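Local coordinates for uncharacterized protein ygiD (Escherichia coli, PDB 2PW6) that opens the aromatic ring of L-dopa between carbons 4 and 5 in vitro, as a zinc-binding extradiol dioxygenase whose physiological substrate is unknown, at residues T87-P92 against V126-Y131; A98-E103 against R163-M168; T181-W184 against P190-W193; K202-W207 against Q213-N218. All coordinates share one frame; numbering follows the deposited sequence.

Contact 1 of 4, residues T87-P92 against V126-Y131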
loop_
_atom_site.group_PDB
_atom_site.type_symbol
_atom_site.label_atom_id
_atom_site.label_comp_id
_atom_site.label_asym_id
_atom_site.label_seq_id
_atom_site.Cartn_x
_atom_site.Cartn_y
_atom_site.Cartn_z
ATOM N N THR A 87 -7.198 -1.367 -1.818
ATOM C CA THR A 87 -7.940 -0.391 -2.662
ATOM C C THR A 87 -8.752 -1.026 -3.860
ATOM O O THR A 87 -8.575 -2.188 -4.220
ATOM C CB THR A 87 -7.011 0.769 -3.198
ATOM O OG1 THR A 87 -6.184 0.299 -4.275
ATOM C CG2 THR A 87 -6.115 1.351 -2.085
ATOM N N HIS A 88 -9.637 -0.254 -4.470
ATOM C CA HIS A 88 -10.431 -0.750 -5.614
ATOM C C HIS A 88 -10.887 0.420 -6.483
ATOM O O HIS A 88 -11.629 1.286 -6.038
ATOM C CB HIS A 88 -11.621 -1.603 -5.136
ATOM C CG HIS A 88 -12.450 -2.178 -6.245
ATOM N ND1 HIS A 88 -11.975 -3.141 -7.119
ATOM C CD2 HIS A 88 -13.736 -1.938 -6.608
ATOM C CE1 HIS A 88 -12.933 -3.465 -7.968
ATOM N NE2 HIS A 88 -14.009 -2.750 -7.678
ATOM N N TYR A 89 -10.369 0.472 -7.706
ATOM C CA TYR A 89 -10.738 1.504 -8.650
ATOM C C TYR A 89 -10.985 0.849 -10.009
ATOM O O TYR A 89 -10.037 0.691 -10.806
ATOM C CB TYR A 89 -9.680 2.607 -8.744
ATOM C CG TYR A 89 -10.177 3.836 -9.478
ATOM C CD1 TYR A 89 -11.083 4.723 -8.872
ATOM C CD2 TYR A 89 -9.759 4.112 -10.799
ATOM C CE1 TYR A 89 -11.547 5.851 -9.561
ATOM C CE2 TYR A 89 -10.231 5.242 -11.493
ATOM C CZ TYR A 89 -11.125 6.107 -10.863
ATOM O OH TYR A 89 -11.581 7.239 -11.536
ATOM N N PRO A 90 -12.268 0.473 -10.279
ATOM C CA PRO A 90 -12.638 -0.382 -11.426
ATOM C C PRO A 90 -12.870 0.420 -12.710
ATOM O O PRO A 90 -13.937 0.322 -13.325
ATOM C CB PRO A 90 -13.931 -1.044 -10.961
ATOM C CG PRO A 90 -14.563 -0.026 -10.010
ATOM C CD PRO A 90 -13.451 0.885 -9.492
ATOM N N ALA A 91 -11.874 1.207 -13.102
ATOM C CA ALA A 91 -11.940 1.973 -14.315
ATOM C C ALA A 91 -11.809 0.994 -15.474
ATOM O O ALA A 91 -11.073 -0.002 -15.362
ATOM C CB ALA A 91 -10.819 3.010 -14.354
ATOM N N PRO A 92 -12.518 1.271 -16.595
ATOM C CA PRO A 92 -12.351 0.408 -17.754
ATOM C C PRO A 92 -11.011 0.685 -18.416
ATOM O O PRO A 92 -10.572 1.836 -18.457
ATOM C CB PRO A 92 -13.486 0.849 -18.688
ATOM C CG PRO A 92 -13.738 2.291 -18.332
ATOM C CD PRO A 92 -13.479 2.363 -16.841
ATOM N N VAL A 126 -6.525 10.251 -5.193
ATOM C CA VAL A 126 -6.678 11.289 -6.226
ATOM C C VAL A 126 -7.766 10.942 -7.246
ATOM O O VAL A 126 -8.572 11.793 -7.598
ATOM C CB VAL A 126 -5.367 11.617 -6.952
ATOM C CG1 VAL A 126 -5.640 12.425 -8.232
ATOM C CG2 VAL A 126 -4.416 12.384 -6.017
ATOM N N LEU A 127 -7.787 9.696 -7.705
ATOM C CA LEU A 127 -8.728 9.260 -8.721
ATOM C C LEU A 127 -10.181 9.152 -8.214
ATOM O O LEU A 127 -11.096 9.533 -8.930
ATOM C CB LEU A 127 -8.269 7.941 -9.365
ATOM C CG LEU A 127 -6.992 7.995 -10.213
ATOM C CD1 LEU A 127 -6.558 6.618 -10.549
ATOM C CD2 LEU A 127 -7.141 8.828 -11.491
ATOM N N ILE A 128 -10.402 8.643 -7.001
ATOM C CA ILE A 128 -11.783 8.545 -6.449
ATOM C C ILE A 128 -12.436 9.913 -6.230
ATOM O O ILE A 128 -13.654 10.031 -6.334
ATOM C CB ILE A 128 -11.919 7.716 -5.126
ATOM C CG1 ILE A 128 -10.925 8.196 -4.048
ATOM C CG2 ILE A 128 -11.854 6.221 -5.405
ATOM C CD1 ILE A 128 -11.331 7.852 -2.568
ATOM N N LYS A 129 -11.617 10.922 -5.931
ATOM C CA LYS A 129 -12.067 12.292 -5.791
ATOM C C LYS A 129 -12.261 12.972 -7.138
ATOM O O LYS A 129 -13.197 13.765 -7.303
ATOM C CB LYS A 129 -11.057 13.112 -4.968
ATOM C CG LYS A 129 -11.035 12.771 -3.487
ATOM C CD LYS A 129 -12.394 12.989 -2.839
ATOM C CE LYS A 129 -12.528 12.192 -1.553
ATOM N NZ LYS A 129 -13.516 12.823 -0.617
HETATM N N MSE A 130 -11.367 12.673 -8.087
HETATM C CA MSE A 130 -11.289 13.383 -9.347
HETATM C C MSE A 130 -12.411 12.932 -10.274
HETATM O O MSE A 130 -13.181 13.759 -10.780
HETATM C CB MSE A 130 -9.930 13.157 -9.988
HETATM C CG MSE A 130 -9.484 14.231 -10.901
HETATM SE SE MSE A 130 -7.569 14.126 -11.337
HETATM C CE MSE A 130 -7.654 15.296 -12.858
ATOM N N TYR A 131 -12.507 11.620 -10.462
ATOM C CA TYR A 131 -13.488 10.999 -11.335
ATOM C C TYR A 131 -14.153 9.875 -10.573
ATOM O O TYR A 131 -13.877 8.699 -10.856
ATOM C CB TYR A 131 -12.809 10.458 -12.610
ATOM C CG TYR A 131 -12.190 11.539 -13.458
ATOM C CD1 TYR A 131 -10.820 11.596 -13.670
ATOM C CD2 TYR A 131 -12.997 12.533 -14.052
ATOM C CE1 TYR A 131 -10.257 12.644 -14.463
ATOM C CE2 TYR A 131 -12.452 13.557 -14.836
ATOM C CZ TYR A 131 -11.085 13.608 -15.042
ATOM O OH TYR A 131 -10.580 14.634 -15.821
#
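Tyr89 reaches out of the loop before helix 95-105 and lays its ring against the last turn of helix 121-130. The tight part of the contact lies along this one side chain. With CG anti to the backbone N (chi1 -167°), the ring is carried straight over to the helix, where the CB of Leu127 sits over one face, 3.9 Å from the ring centroid and 18° off its normal: a CH-pi contact. Leu127 CD1 lies over the same face, 4.0 Å from Tyr89 CE2. At the ring's end the hydroxyl OH donates a hydrogen bond of 2.8 Å to the backbone O of Tyr131; the acceptor lies at the ring edge, near its plane, and the hydroxyl stands 26° out of the plane of the carbonyl. Ile128 supplies the looser margin. Its CG2 comes in obliquely, 3.9 Å from Tyr89 CD1, and the rest of this partly exposed side chain leads away. The neighbouring His88 turns from the helix altogether and packs on Arg180 of the second subunit. Tyr89 and Leu127 both rest on Met138 of strand 138-144 in the central sheet. Tyr131 is the first residue to leave the helical conformation, and the phenol supplies its carbonyl with a donor, consistent with the helix ending there.

Contact 2 of 4, residues A98-E103 against R163-M168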
loop_
_atom_site.group_PDB
_atom_site.type_symbol
_atom_site.label_atom_id
_atom_site.label_comp_id
_atom_site.label_asym_id
_atom_site.label_seq_id
_atom_site.Cartn_x
_atom_site.Cartn_y
_atom_site.Cartn_z
ATOM N N ALA A 98 -3.252 1.637 -24.904
ATOM C CA ALA A 98 -2.046 0.831 -24.555
ATOM C C ALA A 98 -1.128 0.539 -25.722
ATOM O O ALA A 98 0.097 0.648 -25.597
ATOM C CB ALA A 98 -2.405 -0.434 -23.856
ATOM N N GLN A 99 -1.721 0.166 -26.867
ATOM C CA GLN A 99 -0.983 -0.151 -28.088
ATOM C C GLN A 99 -0.380 1.110 -28.645
ATOM O O GLN A 99 0.787 1.122 -29.093
ATOM C CB GLN A 99 -1.955 -0.792 -29.110
ATOM C CG GLN A 99 -1.524 -0.791 -30.585
ATOM C CD GLN A 99 -2.671 -1.292 -31.523
ATOM O OE1 GLN A 99 -3.561 -2.048 -31.093
ATOM N NE2 GLN A 99 -2.663 -0.838 -32.764
ATOM N N ARG A 100 -1.174 2.175 -28.623
ATOM C CA ARG A 100 -0.699 3.482 -29.037
ATOM C C ARG A 100 0.481 3.999 -28.157
ATOM O O ARG A 100 1.396 4.646 -28.655
ATOM C CB ARG A 100 -1.870 4.470 -29.106
ATOM C CG ARG A 100 -1.487 5.930 -29.367
ATOM C CD ARG A 100 -0.897 6.229 -30.755
ATOM N NE ARG A 100 -0.484 7.646 -30.845
ATOM C CZ ARG A 100 0.723 8.087 -31.200
ATOM N NH1 ARG A 100 1.697 7.240 -31.547
ATOM N NH2 ARG A 100 0.953 9.397 -31.241
ATOM N N LEU A 101 0.466 3.655 -26.871
ATOM C CA LEU A 101 1.566 3.956 -25.939
ATOM C C LEU A 101 2.800 3.152 -26.315
ATOM O O LEU A 101 3.900 3.710 -26.410
ATOM C CB LEU A 101 1.144 3.656 -24.494
ATOM C CG LEU A 101 1.727 4.420 -23.303
ATOM C CD1 LEU A 101 2.353 5.754 -23.684
ATOM C CD2 LEU A 101 0.595 4.666 -22.363
ATOM N N VAL A 102 2.609 1.850 -26.575
ATOM C CA VAL A 102 3.730 0.979 -26.936
ATOM C C VAL A 102 4.391 1.447 -28.211
ATOM O O VAL A 102 5.619 1.517 -28.258
ATOM C CB VAL A 102 3.340 -0.519 -26.959
ATOM C CG1 VAL A 102 4.506 -1.422 -27.354
ATOM C CG2 VAL A 102 2.842 -0.936 -25.572
ATOM N N GLU A 103 3.586 1.813 -29.220
ATOM C CA GLU A 103 4.077 2.282 -30.531
ATOM C C GLU A 103 4.807 3.621 -30.451
ATOM O O GLU A 103 5.901 3.790 -31.017
ATOM C CB GLU A 103 2.899 2.402 -31.532
ATOM C CG GLU A 103 2.228 1.041 -31.881
ATOM C CD GLU A 103 0.848 1.154 -32.587
ATOM O OE1 GLU A 103 0.314 0.072 -32.995
ATOM O OE2 GLU A 103 0.311 2.290 -32.742
ATOM N N ARG A 163 -1.485 14.400 -25.954
ATOM C CA ARG A 163 -2.326 15.443 -25.399
ATOM C C ARG A 163 -3.276 16.047 -26.446
ATOM O O ARG A 163 -4.363 16.515 -26.107
ATOM C CB ARG A 163 -1.476 16.507 -24.712
ATOM C CG ARG A 163 -0.756 16.005 -23.447
ATOM C CD ARG A 163 0.099 17.105 -22.838
ATOM N NE ARG A 163 -0.714 18.279 -22.500
ATOM C CZ ARG A 163 -0.278 19.537 -22.536
ATOM N NH1 ARG A 163 0.991 19.820 -22.862
ATOM N NH2 ARG A 163 -1.116 20.518 -22.236
ATOM N N ASP A 164 -2.856 16.004 -27.709
ATOM C CA ASP A 164 -3.685 16.395 -28.858
ATOM C C ASP A 164 -4.587 15.241 -29.377
ATOM O O ASP A 164 -5.353 15.427 -30.323
ATOM C CB ASP A 164 -2.780 16.893 -29.986
ATOM C CG ASP A 164 -1.954 18.111 -29.592
ATOM O OD1 ASP A 164 -2.489 18.994 -28.900
ATOM O OD2 ASP A 164 -0.770 18.198 -29.992
ATOM N N GLU A 165 -4.500 14.066 -28.749
ATOM C CA GLU A 165 -5.320 12.909 -29.119
ATOM C C GLU A 165 -6.377 12.571 -28.074
ATOM O O GLU A 165 -6.815 11.425 -27.999
ATOM C CB GLU A 165 -4.444 11.683 -29.381
ATOM C CG GLU A 165 -3.477 11.867 -30.537
ATOM C CD GLU A 165 -2.428 10.782 -30.636
ATOM O OE1 GLU A 165 -2.648 9.656 -30.134
ATOM O OE2 GLU A 165 -1.370 11.060 -31.242
ATOM N N GLY A 166 -6.781 13.570 -27.287
ATOM C CA GLY A 166 -7.822 13.415 -26.250
ATOM C C GLY A 166 -7.384 12.746 -24.948
ATOM O O GLY A 166 -8.234 12.273 -24.167
ATOM N N ILE A 167 -6.071 12.704 -24.705
ATOM C CA ILE A 167 -5.531 11.905 -23.596
ATOM C C ILE A 167 -4.941 12.788 -22.510
ATOM O O ILE A 167 -4.085 13.627 -22.772
ATOM C CB ILE A 167 -4.466 10.823 -24.042
ATOM C CG1 ILE A 167 -4.958 9.952 -25.218
ATOM C CG2 ILE A 167 -3.958 10.004 -22.824
ATOM C CD1 ILE A 167 -6.319 9.293 -25.030
HETATM N N MSE A 168 -5.421 12.569 -21.295
HETATM C CA MSE A 168 -4.925 13.251 -20.123
HETATM C C MSE A 168 -3.851 12.436 -19.407
HETATM O O MSE A 168 -4.057 11.283 -19.054
HETATM C CB MSE A 168 -6.061 13.522 -19.152
HETATM C CG MSE A 168 -5.628 14.422 -18.005
HETATM SE SE MSE A 168 -7.034 14.665 -16.731
HETATM C CE MSE A 168 -7.627 12.864 -16.375
#
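Arg100 and Glu165 meet through a two-pronged salt bridge at the protein surface. The guanidinium offers its NE side: NE donates to Glu165 OE1 at 3.0 Å, almost straight at 177° and within the guanidinium plane. The second prong, Arg100 NH2 to Glu165 OE2 at 2.9 Å, is more bent, at 157°. Each carboxylate oxygen uses its syn lone pair, and the two flat groups lie 21° apart, nearly coplanar, so both donors find an acceptor of their own. A bend at chi2 of Arg100 turns its chain toward this partner, while Glu165 runs extended beyond CG. In the fold, the pair ties helix 95-105 to the turn that leads into strand 167-173 of the central mixed sheet; across the two segments the nearest CA atoms, those of Arg100 and Glu165, are 10.5 Å apart. A leucine in place of Arg100 would probably leave the Glu165 carboxylate without its positive mate and free to turn. Other polar groups are matched separately. Gln99 NE2 donates to Glu103 OE1 at 3.1 Å one turn along the helix, whereas beside Glu165, Asp164 pairs with Arg14 and Arg163 forms a salt bridge with Glu249.

Contact 3 of 4, residues T181-W184 against P190-W193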
loop_
_atom_site.group_PDB
_atom_site.type_symbol
_atom_site.label_atom_id
_atom_site.label_comp_id
_atom_site.label_asym_id
_atom_site.label_seq_id
_atom_site.Cartn_x
_atom_site.Cartn_y
_atom_site.Cartn_z
ATOM N N THR A 181 11.239 11.365 8.312
ATOM C CA THR A 181 11.122 12.674 8.952
ATOM C C THR A 181 9.687 13.093 9.158
ATOM O O THR A 181 9.433 14.192 9.647
ATOM C CB THR A 181 11.782 13.790 8.142
ATOM O OG1 THR A 181 11.063 13.972 6.920
ATOM C CG2 THR A 181 13.252 13.485 7.858
ATOM N N VAL A 182 8.737 12.249 8.756
ATOM C CA VAL A 182 7.332 12.650 8.789
ATOM C C VAL A 182 6.848 12.687 10.237
ATOM O O VAL A 182 7.118 11.769 11.009
ATOM C CB VAL A 182 6.442 11.780 7.836
ATOM C CG1 VAL A 182 5.001 11.853 8.213
ATOM C CG2 VAL A 182 6.602 12.273 6.397
ATOM N N LYS A 183 6.180 13.776 10.609
ATOM C CA LYS A 183 5.622 13.890 11.954
ATOM C C LYS A 183 4.120 13.660 11.920
ATOM O O LYS A 183 3.330 14.581 11.697
ATOM C CB LYS A 183 6.062 15.166 12.714
ATOM C CG LYS A 183 5.904 16.481 12.005
ATOM C CD LYS A 183 6.711 17.562 12.729
ATOM C CE LYS A 183 6.374 18.971 12.240
ATOM N NZ LYS A 183 7.302 19.970 12.859
ATOM N N TRP A 184 3.773 12.390 12.150
ATOM C CA TRP A 184 2.427 11.856 11.976
ATOM C C TRP A 184 1.398 12.494 12.917
ATOM O O TRP A 184 0.223 12.579 12.547
ATOM C CB TRP A 184 2.411 10.323 12.115
ATOM C CG TRP A 184 3.443 9.572 11.279
ATOM C CD1 TRP A 184 4.655 9.087 11.711
ATOM C CD2 TRP A 184 3.343 9.199 9.892
ATOM N NE1 TRP A 184 5.313 8.447 10.682
ATOM C CE2 TRP A 184 4.536 8.500 9.556
ATOM C CE3 TRP A 184 2.365 9.385 8.898
ATOM C CZ2 TRP A 184 4.777 7.993 8.266
ATOM C CZ3 TRP A 184 2.602 8.884 7.622
ATOM C CH2 TRP A 184 3.803 8.193 7.320
ATOM N N PRO A 190 6.019 23.131 8.594
ATOM C CA PRO A 190 6.961 22.600 7.605
ATOM C C PRO A 190 8.428 22.791 8.001
ATOM O O PRO A 190 8.866 23.915 8.254
ATOM C CB PRO A 190 6.656 23.409 6.329
ATOM C CG PRO A 190 5.405 24.160 6.601
ATOM C CD PRO A 190 5.272 24.289 8.066
ATOM N N TYR A 191 9.169 21.701 8.054
ATOM C CA TYR A 191 10.612 21.748 8.190
ATOM C C TYR A 191 11.192 22.719 7.215
ATOM O O TYR A 191 10.724 22.790 6.081
ATOM C CB TYR A 191 11.195 20.388 7.880
ATOM C CG TYR A 191 10.739 19.328 8.815
ATOM C CD1 TYR A 191 10.548 19.601 10.180
ATOM C CD2 TYR A 191 10.532 18.035 8.365
ATOM C CE1 TYR A 191 10.135 18.596 11.051
ATOM C CE2 TYR A 191 10.134 17.039 9.234
ATOM C CZ TYR A 191 9.951 17.320 10.570
ATOM O OH TYR A 191 9.565 16.311 11.417
ATOM N N PRO A 192 12.215 23.497 7.642
ATOM C CA PRO A 192 12.748 24.524 6.761
ATOM C C PRO A 192 13.429 23.940 5.516
ATOM O O PRO A 192 13.381 24.549 4.461
ATOM C CB PRO A 192 13.759 25.262 7.657
ATOM C CG PRO A 192 13.331 24.930 9.067
ATOM C CD PRO A 192 12.899 23.505 8.945
ATOM N N TRP A 193 14.072 22.782 5.655
ATOM C CA TRP A 193 14.700 22.136 4.520
ATOM C C TRP A 193 13.626 21.656 3.510
ATOM O O TRP A 193 13.806 21.773 2.304
ATOM C CB TRP A 193 15.645 21.001 4.986
ATOM C CG TRP A 193 14.951 19.912 5.741
ATOM C CD1 TRP A 193 14.804 19.826 7.074
ATOM C CD2 TRP A 193 14.301 18.756 5.185
ATOM N NE1 TRP A 193 14.089 18.695 7.410
ATOM C CE2 TRP A 193 13.771 18.019 6.261
ATOM C CE3 TRP A 193 14.105 18.279 3.875
ATOM C CZ2 TRP A 193 13.075 16.826 6.079
ATOM C CZ3 TRP A 193 13.394 17.099 3.698
ATOM C CH2 TRP A 193 12.901 16.383 4.793
#
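The connection that leads from the zinc-site residue His177 to helix 192-202 closes on itself here, with Tyr191 at the N-cap position of the helix reaching back to Thr181 and Lys183. The phenol OH donates a hydrogen bond of 2.8 Å to the backbone O of Thr181. The donor stands 16° out of the carbonyl plane at a C=O...O angle of 158°, and the acceptor lies at the edge of the ring, near its plane. Lys183 slides past the tyrosine in the opposite direction, its extended chain bringing CD to 3.4 Å from Tyr191 OH. NZ ends alongside the ring, 3.6 Å from Tyr191 CE1, and forms a salt bridge with Asp187, within the intervening loop. Across the Tyr191 side chain from Lys183 comes Trp193. Its CG stands between the backbone N and the carbonyl carbon (chi1 61°), which swings the indole back beneath Tyr191 and lays one face under the tyrosine CB. The outer edge of the indole faces the threonine, with CZ2 3.6 Å from Thr181 OG1. That hydroxyl is engaged elsewhere, by Ser262 and by the backbone O of Asn178. A valine at Tyr191 would probably leave the Thr181 carbonyl without its phenol donor and open a gap between the Lys183 chain and the indole. Thr181 CB touches both aromatic residues, lying 3.8 Å from Tyr191 CE2. With the Thr181 side chain about 9 Å from a bound zinc ion, this is outer packing beside the metal site of a LigB-type extradiol dioxygenase.

Contact 4 of 4, residues K202-W207 against Q213-N218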
loop_
_atom_site.group_PDB
_atom_site.type_symbol
_atom_site.label_atom_id
_atom_site.label_comp_id
_atom_site.label_asym_id
_atom_site.label_seq_id
_atom_site.Cartn_x
_atom_site.Cartn_y
_atom_site.Cartn_z
ATOM N N LYS A 202 9.167 24.770 -7.266
ATOM C CA LYS A 202 8.274 25.801 -7.780
ATOM C C LYS A 202 8.935 26.911 -8.606
ATOM O O LYS A 202 8.322 27.424 -9.554
ATOM C CB LYS A 202 7.523 26.446 -6.622
ATOM C CG LYS A 202 6.614 25.508 -5.862
ATOM C CD LYS A 202 6.072 26.169 -4.624
ATOM C CE LYS A 202 5.419 27.507 -4.922
ATOM N NZ LYS A 202 4.780 28.006 -3.681
ATOM N N ALA A 203 10.159 27.307 -8.239
ATOM C CA ALA A 203 10.855 28.413 -8.926
ATOM C C ALA A 203 11.436 27.971 -10.267
ATOM O O ALA A 203 12.015 28.787 -11.005
ATOM C CB ALA A 203 11.971 28.991 -8.046
ATOM N N ASN A 204 11.301 26.684 -10.588
ATOM C CA ASN A 204 11.966 26.156 -11.769
ATOM C C ASN A 204 11.081 25.359 -12.691
ATOM O O ASN A 204 11.567 24.728 -13.613
ATOM C CB ASN A 204 13.177 25.346 -11.353
ATOM C CG ASN A 204 14.307 26.217 -10.915
ATOM O OD1 ASN A 204 14.945 26.878 -11.735
ATOM N ND2 ASN A 204 14.570 26.235 -9.606
ATOM N N LEU A 205 9.777 25.418 -12.441
ATOM C CA LEU A 205 8.767 24.730 -13.248
ATOM C C LEU A 205 8.845 25.164 -14.700
ATOM O O LEU A 205 8.762 24.338 -15.618
ATOM C CB LEU A 205 7.366 24.987 -12.680
ATOM C CG LEU A 205 7.128 24.372 -11.298
ATOM C CD1 LEU A 205 5.704 24.634 -10.777
ATOM C CD2 LEU A 205 7.460 22.870 -11.326
ATOM N N THR A 206 9.063 26.465 -14.875
ATOM C CA THR A 206 9.016 27.125 -16.170
ATOM C C THR A 206 10.392 27.250 -16.823
ATOM O O THR A 206 10.539 27.970 -17.808
ATOM C CB THR A 206 8.375 28.521 -16.041
ATOM O OG1 THR A 206 9.143 29.312 -15.128
ATOM C CG2 THR A 206 6.950 28.427 -15.508
ATOM N N TRP A 207 11.395 26.563 -16.281
ATOM C CA TRP A 207 12.750 26.606 -16.834
ATOM C C TRP A 207 12.820 26.057 -18.260
ATOM O O TRP A 207 12.238 25.010 -18.566
ATOM C CB TRP A 207 13.730 25.835 -15.952
ATOM C CG TRP A 207 15.179 26.033 -16.328
ATOM C CD1 TRP A 207 16.015 27.003 -15.845
ATOM C CD2 TRP A 207 15.974 25.248 -17.256
ATOM N NE1 TRP A 207 17.272 26.867 -16.401
ATOM C CE2 TRP A 207 17.272 25.806 -17.271
ATOM C CE3 TRP A 207 15.707 24.135 -18.081
ATOM C CZ2 TRP A 207 18.312 25.286 -18.069
ATOM C CZ3 TRP A 207 16.744 23.612 -18.873
ATOM C CH2 TRP A 207 18.025 24.191 -18.857
ATOM N N GLN A 213 20.754 20.372 -18.396
ATOM C CA GLN A 213 20.986 21.510 -17.520
ATOM C C GLN A 213 19.715 21.973 -16.778
ATOM O O GLN A 213 19.732 23.027 -16.129
ATOM C CB GLN A 213 21.610 22.702 -18.291
ATOM C CG GLN A 213 22.507 22.371 -19.501
ATOM C CD GLN A 213 23.856 21.724 -19.138
ATOM O OE1 GLN A 213 24.236 21.636 -17.964
ATOM N NE2 GLN A 213 24.586 21.267 -20.166
ATOM N N HIS A 214 18.626 21.205 -16.849
ATOM C CA HIS A 214 17.380 21.575 -16.130
ATOM C C HIS A 214 17.564 21.362 -14.623
ATOM O O HIS A 214 17.921 20.265 -14.199
ATOM C CB HIS A 214 16.182 20.759 -16.647
ATOM C CG HIS A 214 14.837 21.358 -16.353
ATOM N ND1 HIS A 214 14.430 21.717 -15.084
ATOM C CD2 HIS A 214 13.788 21.627 -17.168
ATOM C CE1 HIS A 214 13.200 22.198 -15.130
ATOM N NE2 HIS A 214 12.786 22.157 -16.384
ATOM N N PRO A 215 17.344 22.428 -13.814
ATOM C CA PRO A 215 17.395 22.372 -12.345
ATOM C C PRO A 215 16.533 21.262 -11.745
ATOM O O PRO A 215 16.956 20.596 -10.803
ATOM C CB PRO A 215 16.830 23.740 -11.931
ATOM C CG PRO A 215 17.224 24.629 -13.018
ATOM C CD PRO A 215 17.043 23.800 -14.268
ATOM N N LEU A 216 15.350 21.050 -12.310
ATOM C CA LEU A 216 14.450 20.015 -11.812
ATOM C C LEU A 216 14.845 18.623 -12.278
ATOM O O LEU A 216 14.443 17.623 -11.688
ATOM C CB LEU A 216 13.010 20.346 -12.162
ATOM C CG LEU A 216 12.497 21.645 -11.537
ATOM C CD1 LEU A 216 10.974 21.711 -11.629
ATOM C CD2 LEU A 216 12.925 21.789 -10.076
ATOM N N VAL A 217 15.662 18.565 -13.323
ATOM C CA VAL A 217 16.239 17.304 -13.766
ATOM C C VAL A 217 17.455 16.990 -12.907
ATOM O O VAL A 217 17.675 15.848 -12.539
ATOM C CB VAL A 217 16.615 17.344 -15.275
ATOM C CG1 VAL A 217 17.623 16.247 -15.640
ATOM C CG2 VAL A 217 15.357 17.254 -16.120
ATOM N N ASN A 218 18.245 18.025 -12.615
ATOM C CA ASN A 218 19.426 17.922 -11.744
ATOM C C ASN A 218 19.060 18.209 -10.282
ATOM O O ASN A 218 19.820 18.877 -9.573
ATOM C CB ASN A 218 20.520 18.916 -12.194
ATOM C CG ASN A 218 21.068 18.611 -13.582
ATOM O OD1 ASN A 218 21.640 17.548 -13.831
ATOM N ND2 ASN A 218 20.915 19.560 -14.486
#
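Trp207 lies across the backbone and side chains of Gln213, His214 and Pro215, covering one side of the connection between helices 192-202 and 225-228. It closes a type I beta turn that starts at Asn204, its N bonded to Asn204 O at 3.2 Å. From the backbone outward, CB comes first, over a face of the His214 imidazole and 4.0 Å from its centroid. The chain then continues with CG anti to the backbone N (chi1 -170°), and the indole spreads over the other segment. Its five-membered ring is covered by Pro215 CD, 3.4 Å from the ring centroid and only 7° off the normal. On the six-membered ring, CE3 comes to 3.3 Å from His214 CD2, the two rings meeting obliquely with planes at 55°, and CZ3 lies by His214 CA, which makes a CH-pi contact on the same face as the proline. Beside the indole, Asn204 rests its amide against Pro215, with ND2 bonded to Tyr200 O, and Leu205 CD2 touches Leu216 CD1. The imidazole is fixed in turn by Leu216 N, which donates to His214 ND1 at 3.0 Å. At the far rim of the indole, CZ2 ends 3.3 Å from the carbonyl O of Gln213.

In the fold
Burial alone does not set the chemistry of the four contacts. Contact 1 is buried and joins a loop to a helix through one phenol, with apolar packing around a single hydrogen bond. Contact 2, at the surface, is wholly ionic. These two alone touch each other, Tyr131 and Met130 packing on the selenomethionine Met168, and their segments alternate along the chain. Contacts 3 and 4 follow in series: contact 3 sits at the start of helix 192-202, and contact 4 in the loop that follows it. Contact 3, on the surface near the zinc site, repeats the phenol-to-carbonyl bond of contact 1, whereas the partly buried contact 4 has no assigned hydrogen bond between its segments and relies on CH-pi packing.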